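Local coordinates for protein succinyl-CoA ligase (ADP-forming) subunit alpha (Methanosaeta concilii, PDB 6HXI) that belongs to the CoA-ligase family, binds coenzyme A, and joins a CoA-ligase region to a C-terminal part related to citrate synthase within an eight-chain assembly, at residues G236-E239 with Y240-Q244; Y266-A269 with S270-F273; I336-Y340 with S341-A345; Y599-A603 with E604-Y608; M609-E613 with E614-C618. All coordinates share one frame; numbering follows the deposited sequence.

Contact 1: G236-E239 with Y240-Q244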
loop_
_atom_site.group_PDB
_atom_site.type_symbol
_atom_site.label_atom_id
_atom_site.label_comp_id
_atom_site.label_asym_id
_atom_site.label_seq_id
_atom_site.Cartn_x
_atom_site.Cartn_y
_atom_site.Cartn_z
ATOM N N GLY B 236 -21.408 -43.567 48.111
ATOM C CA GLY B 236 -20.070 -43.580 48.696
ATOM C C GLY B 236 -20.094 -43.545 50.210
ATOM O O GLY B 236 -21.158 -43.371 50.812
ATOM N N GLU B 237 -18.915 -43.677 50.836
ATOM C CA GLU B 237 -18.810 -43.756 52.304
ATOM C C GLU B 237 -17.989 -42.641 52.960
ATOM O O GLU B 237 -17.497 -42.833 54.081
ATOM C CB GLU B 237 -18.246 -45.131 52.707
ATOM C CG GLU B 237 -19.250 -46.260 52.654
ATOM C CD GLU B 237 -18.668 -47.571 53.145
ATOM O OE1 GLU B 237 -18.538 -47.735 54.380
ATOM O OE2 GLU B 237 -18.292 -48.411 52.295
ATOM N N ASP B 238 -17.831 -41.496 52.269
ATOM C CA ASP B 238 -17.052 -40.348 52.737
ATOM C C ASP B 238 -17.512 -39.835 54.110
ATOM O O ASP B 238 -16.685 -39.657 54.997
ATOM C CB ASP B 238 -17.069 -39.226 51.670
ATOM C CG ASP B 238 -16.446 -37.876 52.060
ATOM O OD1 ASP B 238 -17.027 -37.174 52.910
ATOM O OD2 ASP B 238 -15.440 -37.479 51.429
ATOM N N GLU B 239 -18.824 -39.614 54.282
ATOM C CA GLU B 239 -19.439 -39.074 55.510
ATOM C C GLU B 239 -19.219 -39.983 56.732
ATOM O O GLU B 239 -19.209 -39.495 57.863
ATOM C CB GLU B 239 -20.930 -38.747 55.300
ATOM C CG GLU B 239 -21.197 -37.662 54.266
ATOM C CD GLU B 239 -21.268 -38.074 52.803
ATOM O OE1 GLU B 239 -20.782 -39.170 52.439
ATOM O OE2 GLU B 239 -21.811 -37.279 52.006
ATOM N N TYR B 240 -18.966 -41.282 56.491
ATOM C CA TYR B 240 -18.664 -42.253 57.540
ATOM C C TYR B 240 -17.260 -42.045 58.123
ATOM O O TYR B 240 -16.978 -42.561 59.198
ATOM C CB TYR B 240 -18.913 -43.699 57.069
ATOM C CG TYR B 240 -20.387 -43.979 56.893
ATOM C CD1 TYR B 240 -21.207 -44.222 57.992
ATOM C CD2 TYR B 240 -20.978 -43.945 55.630
ATOM C CE1 TYR B 240 -22.578 -44.431 57.840
ATOM C CE2 TYR B 240 -22.343 -44.171 55.465
ATOM C CZ TYR B 240 -23.140 -44.399 56.575
ATOM O OH TYR B 240 -24.484 -44.612 56.420
ATOM N N MET B 241 -16.399 -41.252 57.445
ATOM C CA MET B 241 -15.072 -40.913 57.971
ATOM C C MET B 241 -15.275 -39.871 59.068
ATOM O O MET B 241 -14.598 -39.922 60.099
ATOM C CB MET B 241 -14.140 -40.353 56.880
ATOM C CG MET B 241 -13.678 -41.383 55.867
ATOM S SD MET B 241 -13.019 -40.638 54.344
ATOM C CE MET B 241 -11.425 -40.014 54.960
ATOM N N ILE B 242 -16.250 -38.957 58.845
ATOM C CA ILE B 242 -16.617 -37.864 59.752
ATOM C C ILE B 242 -17.266 -38.418 60.993
ATOM O O ILE B 242 -16.831 -38.088 62.093
ATOM C CB ILE B 242 -17.491 -36.776 59.053
ATOM C CG1 ILE B 242 -16.797 -36.228 57.764
ATOM C CG2 ILE B 242 -17.856 -35.633 60.021
ATOM C CD1 ILE B 242 -17.756 -35.816 56.687
ATOM N N ILE B 243 -18.285 -39.273 60.820
ATOM C CA ILE B 243 -19.037 -39.925 61.906
ATOM C C ILE B 243 -18.090 -40.732 62.813
ATOM O O ILE B 243 -18.236 -40.680 64.038
ATOM C CB ILE B 243 -20.209 -40.764 61.297
ATOM C CG1 ILE B 243 -21.274 -39.835 60.650
ATOM C CG2 ILE B 243 -20.839 -41.746 62.298
ATOM C CD1 ILE B 243 -22.009 -40.440 59.432
ATOM N N GLN B 244 -17.090 -41.422 62.215
ATOM C CA GLN B 244 -16.100 -42.190 62.981
ATOM C C GLN B 244 -15.171 -41.258 63.750
ATOM O O GLN B 244 -14.831 -41.563 64.894
ATOM C CB GLN B 244 -15.295 -43.143 62.090
ATOM C CG GLN B 244 -14.588 -44.238 62.900
ATOM C CD GLN B 244 -14.337 -45.493 62.109
ATOM O OE1 GLN B 244 -13.526 -45.523 61.171
ATOM N NE2 GLN B 244 -15.010 -46.569 62.500
#
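At the start of helix 239-247 the backbone of Y240 and M241 folds back on the residues just before it: Y240 N lies 3.2 Å from E237 O, and M241 N 2.9 Å from D238 O. The next bond spans a full turn, I243 N to E239 O at 3.1 Å and nearly straight (168°), while I242 N adds a weak second hold on that oxygen. The helix follows strand 227-233 and leads to strand 255-260, its parallel neighbour, as the helix of a beta-alpha-beta crossover in the CoA-ligase region. The Y240 ring stands with its edge to E237, whose CG comes 4.1 Å from Y240 CD2 and whose carboxylate is turned 75° from the ring plane. K284 serves both residues, as salt-bridge partner of E237 and cation-pi partner of Y240. The E239 carboxylate is bound by salt bridges to K290 and K177. D238 OD2 is held by N211 and M212, whereas D238 OD1 is buried without a polar partner, 4.1 Å from CD1 of I242.

Contact 2: Y266-A269 with S270-F273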
loop_
_atom_site.group_PDB
_atom_site.type_symbol
_atom_site.label_atom_id
_atom_site.label_comp_id
_atom_site.label_asym_id
_atom_site.label_seq_id
_atom_site.Cartn_x
_atom_site.Cartn_y
_atom_site.Cartn_z
ATOM N N TYR B 266 -37.979 -43.435 47.332
ATOM C CA TYR B 266 -39.305 -43.222 46.739
ATOM C C TYR B 266 -39.301 -43.476 45.231
ATOM O O TYR B 266 -40.352 -43.748 44.646
ATOM C CB TYR B 266 -39.767 -41.775 46.974
ATOM C CG TYR B 266 -39.855 -41.317 48.413
ATOM C CD1 TYR B 266 -38.750 -40.768 49.058
ATOM C CD2 TYR B 266 -41.073 -41.299 49.085
ATOM C CE1 TYR B 266 -38.838 -40.282 50.361
ATOM C CE2 TYR B 266 -41.178 -40.794 50.381
ATOM C CZ TYR B 266 -40.057 -40.282 51.013
ATOM O OH TYR B 266 -40.131 -39.778 52.287
ATOM N N LEU B 267 -38.121 -43.340 44.609
ATOM C CA LEU B 267 -37.869 -43.453 43.172
ATOM C C LEU B 267 -37.187 -44.806 42.813
ATOM O O LEU B 267 -36.827 -45.538 43.745
ATOM C CB LEU B 267 -36.963 -42.269 42.746
ATOM C CG LEU B 267 -37.265 -40.890 43.343
ATOM C CD1 LEU B 267 -36.070 -39.981 43.219
ATOM C CD2 LEU B 267 -38.505 -40.246 42.714
ATOM N N PRO B 268 -36.981 -45.164 41.500
ATOM C CA PRO B 268 -36.310 -46.448 41.182
ATOM C C PRO B 268 -34.858 -46.516 41.668
ATOM O O PRO B 268 -34.163 -45.502 41.662
ATOM C CB PRO B 268 -36.379 -46.529 39.647
ATOM C CG PRO B 268 -37.411 -45.542 39.241
ATOM C CD PRO B 268 -37.350 -44.449 40.257
ATOM N N ALA B 269 -34.405 -47.719 42.081
ATOM C CA ALA B 269 -33.050 -47.978 42.589
ATOM C C ALA B 269 -31.949 -47.721 41.540
ATOM O O ALA B 269 -30.782 -47.535 41.900
ATOM C CB ALA B 269 -32.959 -49.406 43.119
ATOM N N SER B 270 -32.338 -47.690 40.251
ATOM C CA SER B 270 -31.460 -47.483 39.097
ATOM C C SER B 270 -31.047 -46.023 38.873
ATOM O O SER B 270 -30.092 -45.780 38.124
ATOM C CB SER B 270 -32.130 -48.015 37.833
ATOM O OG SER B 270 -33.098 -47.112 37.321
ATOM N N VAL B 271 -31.777 -45.064 39.487
ATOM C CA VAL B 271 -31.558 -43.626 39.271
ATOM C C VAL B 271 -30.157 -43.136 39.731
ATOM O O VAL B 271 -29.795 -43.197 40.908
ATOM C CB VAL B 271 -32.698 -42.726 39.830
ATOM C CG1 VAL B 271 -32.436 -41.256 39.518
ATOM C CG2 VAL B 271 -34.051 -43.139 39.259
ATOM N N GLN B 272 -29.386 -42.659 38.748
ATOM C CA GLN B 272 -28.076 -42.044 38.925
ATOM C C GLN B 272 -28.367 -40.547 38.977
ATOM O O GLN B 272 -29.038 -40.018 38.081
ATOM C CB GLN B 272 -27.134 -42.398 37.750
ATOM C CG GLN B 272 -25.835 -41.577 37.683
ATOM C CD GLN B 272 -24.887 -41.805 38.838
ATOM O OE1 GLN B 272 -24.464 -42.934 39.115
ATOM N NE2 GLN B 272 -24.497 -40.727 39.506
ATOM N N PHE B 273 -27.918 -39.879 40.041
ATOM C CA PHE B 273 -28.166 -38.444 40.163
ATOM C C PHE B 273 -27.038 -37.637 39.531
ATOM O O PHE B 273 -26.075 -38.236 39.040
ATOM C CB PHE B 273 -28.489 -38.042 41.612
ATOM C CG PHE B 273 -29.739 -38.726 42.113
ATOM C CD1 PHE B 273 -30.998 -38.255 41.759
ATOM C CD2 PHE B 273 -29.657 -39.864 42.907
ATOM C CE1 PHE B 273 -32.156 -38.886 42.229
ATOM C CE2 PHE B 273 -30.814 -40.498 43.373
ATOM C CZ PHE B 273 -32.056 -40.004 43.031
#
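P268 and V271 close a type I beta turn through one backbone hydrogen bond, V271 N to P268 O at 3.3 Å; it is nearly straight at nitrogen (167°), although the N-H comes from above the carbonyl plane. A second bond lies beyond the turn, where Q272 NE2 reaches F273 O at 3.0 Å. The remaining contacts are apolar. V271 divides its two methyls between neighbours: with CG1 anti to the backbone nitrogen (chi1 -178°), CG2 lies beside that nitrogen and packs 3.7 Å from P268 CD, while CG1 sits over one face of the F273 ring, toward its rim. L267 adds CD1 at the edge of the same ring, 4.0 Å from F273 CZ. Packing continues into the Citrate lyase chain: its Y302 meets F273 edge-to-face, and L267 of that chain packs on V271. The turn is thus closed by a single backbone bond, and the side chains of P268, V271, L267 and F273 add dispersion and shape, within the loop and, for V271 and F273, against the Citrate lyase chain.

Contact 3: I336-Y340 with S341-A345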
loop_
_atom_site.group_PDB
_atom_site.type_symbol
_atom_site.label_atom_id
_atom_site.label_comp_id
_atom_site.label_asym_id
_atom_site.label_seq_id
_atom_site.Cartn_x
_atom_site.Cartn_y
_atom_site.Cartn_z
ATOM N N ILE B 336 -17.342 -1.764 43.859
ATOM C CA ILE B 336 -16.707 -1.885 42.542
ATOM C C ILE B 336 -17.742 -1.404 41.494
ATOM O O ILE B 336 -18.914 -1.803 41.566
ATOM C CB ILE B 336 -16.173 -3.333 42.232
ATOM C CG1 ILE B 336 -14.892 -3.654 43.035
ATOM C CG2 ILE B 336 -15.923 -3.565 40.714
ATOM C CD1 ILE B 336 -14.148 -5.006 42.652
ATOM N N PRO B 337 -17.346 -0.564 40.518
ATOM C CA PRO B 337 -18.315 -0.135 39.493
ATOM C C PRO B 337 -18.787 -1.298 38.639
ATOM O O PRO B 337 -18.098 -2.316 38.519
ATOM C CB PRO B 337 -17.530 0.865 38.639
ATOM C CG PRO B 337 -16.307 1.188 39.389
ATOM C CD PRO B 337 -16.008 0.015 40.268
ATOM N N THR B 338 -19.981 -1.157 38.060
ATOM C CA THR B 338 -20.581 -2.162 37.184
ATOM C C THR B 338 -19.719 -2.257 35.939
ATOM O O THR B 338 -19.194 -1.244 35.492
ATOM C CB THR B 338 -22.010 -1.732 36.818
ATOM O OG1 THR B 338 -22.759 -1.636 38.021
ATOM C CG2 THR B 338 -22.709 -2.692 35.848
ATOM N N ASP B 339 -19.560 -3.472 35.392
ATOM C CA ASP B 339 -18.842 -3.678 34.156
ATOM C C ASP B 339 -19.684 -3.048 33.052
ATOM O O ASP B 339 -20.916 -3.113 33.090
ATOM C CB ASP B 339 -18.612 -5.173 33.907
ATOM C CG ASP B 339 -17.545 -5.772 34.802
ATOM O OD1 ASP B 339 -16.496 -5.132 34.975
ATOM O OD2 ASP B 339 -17.751 -6.905 35.306
ATOM N N TYR B 340 -19.021 -2.365 32.122
ATOM C CA TYR B 340 -19.642 -1.720 30.966
ATOM C C TYR B 340 -20.572 -2.670 30.221
ATOM O O TYR B 340 -21.721 -2.308 29.960
ATOM C CB TYR B 340 -18.522 -1.215 30.021
ATOM C CG TYR B 340 -18.907 -1.089 28.568
ATOM C CD1 TYR B 340 -19.733 -0.057 28.131
ATOM C CD2 TYR B 340 -18.409 -1.974 27.616
ATOM C CE1 TYR B 340 -20.106 0.056 26.795
ATOM C CE2 TYR B 340 -18.748 -1.853 26.269
ATOM C CZ TYR B 340 -19.569 -0.812 25.859
ATOM O OH TYR B 340 -19.883 -0.663 24.529
ATOM N N SER B 341 -20.081 -3.877 29.875
ATOM C CA SER B 341 -20.856 -4.867 29.106
ATOM C C SER B 341 -22.155 -5.274 29.820
ATOM O O SER B 341 -23.152 -5.499 29.143
ATOM C CB SER B 341 -20.007 -6.094 28.776
ATOM O OG SER B 341 -19.561 -6.744 29.954
ATOM N N LYS B 342 -22.165 -5.300 31.161
ATOM C CA LYS B 342 -23.371 -5.630 31.923
ATOM C C LYS B 342 -24.386 -4.474 31.815
ATOM O O LYS B 342 -25.553 -4.701 31.474
ATOM C CB LYS B 342 -23.026 -5.927 33.392
ATOM C CG LYS B 342 -24.215 -6.319 34.251
ATOM C CD LYS B 342 -23.831 -6.390 35.718
ATOM C CE LYS B 342 -25.037 -6.442 36.629
ATOM N NZ LYS B 342 -24.672 -5.983 37.994
ATOM N N ALA B 343 -23.911 -3.235 32.044
ATOM C CA ALA B 343 -24.689 -1.997 31.939
ATOM C C ALA B 343 -25.318 -1.863 30.540
ATOM O O ALA B 343 -26.493 -1.520 30.419
ATOM C CB ALA B 343 -23.786 -0.802 32.221
ATOM N N LEU B 344 -24.549 -2.190 29.490
ATOM C CA LEU B 344 -25.064 -2.122 28.134
ATOM C C LEU B 344 -26.082 -3.241 27.839
ATOM O O LEU B 344 -27.144 -2.947 27.289
ATOM C CB LEU B 344 -23.927 -2.098 27.107
ATOM C CG LEU B 344 -24.303 -1.638 25.668
ATOM C CD1 LEU B 344 -24.850 -0.202 25.642
ATOM C CD2 LEU B 344 -23.116 -1.733 24.736
ATOM N N ALA B 345 -25.774 -4.505 28.227
ATOM C CA ALA B 345 -26.645 -5.672 28.004
ATOM C C ALA B 345 -28.001 -5.554 28.697
ATOM O O ALA B 345 -29.016 -5.957 28.126
ATOM C CB ALA B 345 -25.947 -6.953 28.424
#
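Around D339 and Y340 the chain passes from a short strand into helix 340-345, and two bonds of helical spacing open it: A343 N to D339 O at 3.2 Å and almost linear (173°), and L344 N to Y340 O at 2.9 Å, nearly in line with the C=O bond. K342 N adds a weak bond to D339 O. Among the side chains, Y340 and L344 run alongside each other in the same direction. With CG of Y340 anti to the backbone nitrogen (chi1 154°), the phenol end is brought beside L344, whose CD2 lies 3.4 Å from Y340 OH and 3.8 Å from Y340 CZ. The hydroxyl is hydrogen-bonded to E604 of the third subunit, and K351 of the second subunit makes a cation-pi contact with the ring. T338 crosses K342 at about a right angle, its CG2 3.9 Å from K342 CD, along an extended lysine chain that ends in a salt bridge to E159. D339 occupies the N-cap position yet makes no capping bond; its carboxylate pairs with R350 of the second subunit. The arrangement is that of a strand-to-helix junction, whose strand pairs in parallel with one of the second subunit, so that the sheet crosses the interface.

Contact 4: Y599-A603 with E604-Y608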
loop_
_atom_site.group_PDB
_atom_site.type_symbol
_atom_site.label_atom_id
_atom_site.label_comp_id
_atom_site.label_asym_id
_atom_site.label_seq_id
_atom_site.Cartn_x
_atom_site.Cartn_y
_atom_site.Cartn_z
ATOM N N TYR B 599 15.490 -6.764 -9.198
ATOM C CA TYR B 599 15.612 -5.890 -10.361
ATOM C C TYR B 599 16.382 -4.650 -9.964
ATOM O O TYR B 599 16.165 -4.121 -8.874
ATOM C CB TYR B 599 14.227 -5.444 -10.816
ATOM C CG TYR B 599 14.213 -4.521 -12.022
ATOM C CD1 TYR B 599 14.631 -4.967 -13.275
ATOM C CD2 TYR B 599 13.768 -3.202 -11.915
ATOM C CE1 TYR B 599 14.627 -4.122 -14.385
ATOM C CE2 TYR B 599 13.680 -2.378 -13.041
ATOM C CZ TYR B 599 14.091 -2.854 -14.278
ATOM O OH TYR B 599 14.099 -2.063 -15.401
ATOM N N ARG B 600 17.209 -4.142 -10.866
ATOM C CA ARG B 600 17.877 -2.870 -10.720
ATOM C C ARG B 600 17.716 -2.227 -12.096
ATOM O O ARG B 600 17.999 -2.879 -13.091
ATOM C CB ARG B 600 19.342 -3.025 -10.320
ATOM C CG ARG B 600 19.780 -1.874 -9.376
ATOM C CD ARG B 600 21.284 -1.707 -9.281
ATOM N NE ARG B 600 21.668 -0.862 -8.139
ATOM C CZ ARG B 600 22.141 0.377 -8.261
ATOM N NH1 ARG B 600 22.297 0.920 -9.464
ATOM N NH2 ARG B 600 22.470 1.081 -7.181
ATOM N N HIS B 601 17.168 -1.005 -12.171
ATOM C CA HIS B 601 17.004 -0.363 -13.477
ATOM C C HIS B 601 18.371 -0.119 -14.182
ATOM O O HIS B 601 19.326 0.305 -13.520
ATOM C CB HIS B 601 16.165 0.949 -13.329
ATOM C CG HIS B 601 15.578 1.408 -14.616
ATOM N ND1 HIS B 601 14.627 0.641 -15.293
ATOM C CD2 HIS B 601 15.858 2.502 -15.353
ATOM C CE1 HIS B 601 14.362 1.297 -16.410
ATOM N NE2 HIS B 601 15.074 2.425 -16.487
ATOM N N PRO B 602 18.554 -0.433 -15.490
ATOM C CA PRO B 602 19.884 -0.196 -16.109
ATOM C C PRO B 602 20.309 1.273 -16.065
ATOM O O PRO B 602 19.513 2.170 -16.355
ATOM C CB PRO B 602 19.743 -0.744 -17.543
ATOM C CG PRO B 602 18.335 -0.949 -17.764
ATOM C CD PRO B 602 17.608 -1.032 -16.451
ATOM N N ALA B 603 21.565 1.497 -15.624
ATOM C CA ALA B 603 22.240 2.790 -15.452
ATOM C C ALA B 603 22.198 3.653 -16.705
ATOM O O ALA B 603 22.098 4.868 -16.583
ATOM C CB ALA B 603 23.702 2.563 -15.045
ATOM N N GLU B 604 22.303 3.036 -17.900
ATOM C CA GLU B 604 22.289 3.754 -19.168
ATOM C C GLU B 604 20.876 4.241 -19.532
ATOM O O GLU B 604 20.731 4.981 -20.493
ATOM C CB GLU B 604 22.923 2.904 -20.302
ATOM C CG GLU B 604 22.061 1.745 -20.796
ATOM C CD GLU B 604 22.243 0.413 -20.080
ATOM O OE1 GLU B 604 21.865 -0.620 -20.676
ATOM O OE2 GLU B 604 22.762 0.392 -18.937
ATOM N N ASP B 605 19.839 3.829 -18.788
ATOM C CA ASP B 605 18.497 4.298 -19.090
ATOM C C ASP B 605 18.126 5.584 -18.311
ATOM O O ASP B 605 16.991 6.080 -18.392
ATOM C CB ASP B 605 17.464 3.189 -18.905
ATOM C CG ASP B 605 16.162 3.480 -19.646
ATOM O OD1 ASP B 605 16.224 4.002 -20.807
ATOM O OD2 ASP B 605 15.081 3.264 -19.050
ATOM N N ILE B 606 19.097 6.111 -17.584
ATOM C CA ILE B 606 18.961 7.272 -16.721
ATOM C C ILE B 606 19.931 8.378 -17.123
ATOM O O ILE B 606 21.134 8.130 -17.211
ATOM C CB ILE B 606 19.101 6.864 -15.216
ATOM C CG1 ILE B 606 17.958 5.870 -14.853
ATOM C CG2 ILE B 606 19.022 8.130 -14.304
ATOM C CD1 ILE B 606 18.229 4.886 -13.649
ATOM N N ALA B 607 19.397 9.601 -17.375
ATOM C CA ALA B 607 20.235 10.776 -17.655
ATOM C C ALA B 607 20.384 11.515 -16.347
ATOM O O ALA B 607 19.384 12.006 -15.822
ATOM C CB ALA B 607 19.572 11.674 -18.697
ATOM N N TYR B 608 21.585 11.492 -15.765
ATOM C CA TYR B 608 21.916 12.156 -14.492
ATOM C C TYR B 608 22.216 13.597 -14.765
ATOM O O TYR B 608 23.152 13.903 -15.496
ATOM C CB TYR B 608 23.104 11.479 -13.800
ATOM C CG TYR B 608 22.717 10.121 -13.271
ATOM C CD1 TYR B 608 22.050 9.994 -12.062
ATOM C CD2 TYR B 608 23.019 8.954 -13.983
ATOM C CE1 TYR B 608 21.670 8.748 -11.579
ATOM C CE2 TYR B 608 22.635 7.704 -13.511
ATOM C CZ TYR B 608 21.976 7.605 -12.300
ATOM O OH TYR B 608 21.613 6.393 -11.784
HETATM O O HOH W 1 23.577 6.919 -17.289
#
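H601 and D605 form the tight side of this turn. H601 NE2 donates to D605 OD2 at 2.7 Å, using the oxygen's anti lone pair, with some bend (143°) and with ring and carboxylate planes 50° apart. The other ring nitrogen, H601 ND1, is 2.8 Å from Y599 OH in a second hydrogen bond, and the two together fix the rotation of the imidazole. P602 CD covers one face of this ring and I606 brings CD1 to its edge, 3.8 Å from H601 CD2. The second subunit stacks H423 on H601, and T354 of the third subunit takes D605 OD1. In the backbone next to this cluster, D605 N bonds P602 O at 3.0 Å, drawing the chain through a 3-10 turn into strand 606-608, which pairs in parallel with a strand of the third subunit so that the sheet runs on across the interface. On the other side, where P602 and A603 are exposed, contacts are looser. The I606 N to A603 O bond is weak, and a water spans the same two residues by donating to A603 O at 2.6 Å and I606 O at 2.7 Å. E604 folds back at chi2 (-90°), setting OE2 3.5 Å from P602 CB in plain van der Waals contact, while its OE1 is hydrogen-bonded to Y340 of the third subunit.

Contact 5: M609-E613 with E614-C618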
loop_
_atom_site.group_PDB
_atom_site.type_symbol
_atom_site.label_atom_id
_atom_site.label_comp_id
_atom_site.label_asym_id
_atom_site.label_seq_id
_atom_site.Cartn_x
_atom_site.Cartn_y
_atom_site.Cartn_z
ATOM N N MET B 609 21.380 14.487 -14.276
ATOM C CA MET B 609 21.602 15.895 -14.554
ATOM C C MET B 609 21.614 16.673 -13.266
ATOM O O MET B 609 20.628 17.332 -12.907
ATOM C CB MET B 609 20.548 16.407 -15.530
ATOM C CG MET B 609 20.782 15.908 -16.929
ATOM S SD MET B 609 19.383 16.128 -18.028
ATOM C CE MET B 609 20.067 15.397 -19.508
ATOM N N MET B 610 22.755 16.582 -12.562
ATOM C CA MET B 610 22.977 17.221 -11.263
ATOM C C MET B 610 23.018 18.720 -11.379
ATOM O O MET B 610 23.655 19.216 -12.279
ATOM C CB MET B 610 24.306 16.735 -10.621
ATOM C CG MET B 610 24.337 15.251 -10.194
ATOM S SD MET B 610 23.012 14.656 -9.113
ATOM C CE MET B 610 21.921 13.904 -10.346
ATOM N N PRO B 611 22.422 19.481 -10.454
ATOM C CA PRO B 611 22.572 20.946 -10.510
ATOM C C PRO B 611 23.998 21.322 -10.100
ATOM O O PRO B 611 24.691 20.535 -9.437
ATOM C CB PRO B 611 21.547 21.440 -9.462
ATOM C CG PRO B 611 21.403 20.314 -8.490
ATOM C CD PRO B 611 21.608 19.054 -9.294
ATOM N N SER B 612 24.448 22.513 -10.501
ATOM C CA SER B 612 25.788 23.010 -10.170
ATOM C C SER B 612 25.840 23.532 -8.752
ATOM O O SER B 612 24.797 23.758 -8.145
ATOM C CB SER B 612 26.179 24.124 -11.133
ATOM O OG SER B 612 25.312 25.236 -10.973
ATOM N N GLU B 613 27.062 23.796 -8.246
ATOM C CA GLU B 613 27.317 24.372 -6.925
ATOM C C GLU B 613 26.584 25.719 -6.763
ATOM O O GLU B 613 26.018 25.993 -5.700
ATOM C CB GLU B 613 28.826 24.602 -6.742
ATOM C CG GLU B 613 29.396 23.908 -5.516
ATOM C CD GLU B 613 29.091 24.575 -4.193
ATOM O OE1 GLU B 613 29.664 25.657 -3.927
ATOM O OE2 GLU B 613 28.310 23.997 -3.404
ATOM N N GLU B 614 26.572 26.530 -7.830
ATOM C CA GLU B 614 25.922 27.846 -7.893
ATOM C C GLU B 614 24.410 27.710 -7.823
ATOM O O GLU B 614 23.765 28.493 -7.122
ATOM C CB GLU B 614 26.368 28.602 -9.180
ATOM C CG GLU B 614 25.721 29.965 -9.410
ATOM C CD GLU B 614 26.504 30.951 -10.264
ATOM O OE1 GLU B 614 26.454 32.167 -9.962
ATOM O OE2 GLU B 614 27.163 30.513 -11.235
ATOM N N GLU B 615 23.840 26.715 -8.551
ATOM C CA GLU B 615 22.405 26.440 -8.586
ATOM C C GLU B 615 21.842 26.029 -7.228
ATOM O O GLU B 615 20.656 26.246 -6.979
ATOM C CB GLU B 615 22.096 25.323 -9.574
ATOM C CG GLU B 615 22.161 25.729 -11.037
ATOM C CD GLU B 615 21.848 24.558 -11.939
ATOM O OE1 GLU B 615 22.800 23.873 -12.374
ATOM O OE2 GLU B 615 20.647 24.249 -12.110
ATOM N N ILE B 616 22.660 25.382 -6.370
ATOM C CA ILE B 616 22.150 24.916 -5.063
ATOM C C ILE B 616 22.283 25.983 -3.967
ATOM O O ILE B 616 21.809 25.755 -2.867
ATOM C CB ILE B 616 22.718 23.525 -4.637
ATOM C CG1 ILE B 616 24.205 23.568 -4.289
ATOM C CG2 ILE B 616 22.405 22.470 -5.717
ATOM C CD1 ILE B 616 24.762 22.269 -3.721
ATOM N N GLN B 617 22.849 27.163 -4.273
ATOM C CA GLN B 617 22.992 28.191 -3.263
ATOM C C GLN B 617 21.695 28.944 -2.939
ATOM O O GLN B 617 20.854 29.134 -3.819
ATOM C CB GLN B 617 24.133 29.184 -3.610
ATOM C CG GLN B 617 25.546 28.567 -3.619
ATOM C CD GLN B 617 25.817 27.591 -2.486
ATOM O OE1 GLN B 617 25.545 27.843 -1.293
ATOM N NE2 GLN B 617 26.367 26.453 -2.826
ATOM N N CYS B 618 21.545 29.340 -1.654
ATOM C CA CYS B 618 20.463 30.170 -1.113
ATOM C C CYS B 618 20.978 31.602 -1.064
ATOM O O CYS B 618 22.081 31.822 -0.548
ATOM C CB CYS B 618 20.041 29.700 0.277
ATOM S SG CYS B 618 18.669 28.519 0.287
#
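The carboxylate of E615 is met by S612 in two directions: the backbone N-H comes from above its plane, S612 N to E615 OE1 at 2.8 Å, and the hydroxyl uses the anti lone pair of that oxygen, S612 OG to E615 OE1 at 3.2 Å. Two donors on E615 OE1 would be expected to favour the charged form of this acid. The other flat pair is the amide of Q617 and the carboxylate of E613, with planes 57° apart. Here Q617 NE2 donates to E613 O at 2.9 Å, to the backbone rather than the acid, and this oxygen lies 17° out of the amide plane. The bend of the glutamine at chi2 (-41°) brings the amide back to the E613 carbonyl. S612 OG, placed between its own nitrogen and carbonyl carbon, also accepts from E615 N at 3.2 Å. I616 N bonds S612 O at 3.2 Å, and on the apolar side the P611 ring crosses I616 at about a right angle, its CG 3.7 Å from I616 CG2. Just beyond the turn, C618 forms a disulfide with C555 of the third subunit, which also packs K394 against I616. The reciprocal bonds between S612 and E615 are those of a capping box, with P611 and I616 placed as in a hydrophobic staple, here leading into the type I turn from E614 to Q617.

The five contacts follow one another along the chain without interleaving. Contacts 1 and 2 lie in the CoA-ligase region, centres 22 Å apart, before and after strand 255-260; both touch the Citrate lyase chain. Contact 3 comes next, nearer the centre of the chain, about 45 Å from contact 1. Contacts 4 and 5 adjoin in sequence after helix 571-594, on the opposite side of the chain's centre and about 92 and 100 Å from contact 1 (centre to centre). The centres of contacts 3 and 4 are 64 Å apart within one chain, yet the two regions meet between subunits. The C-terminal tail thus makes many of its contacts with other copies of the protein, consistent with a part in holding the assembly together.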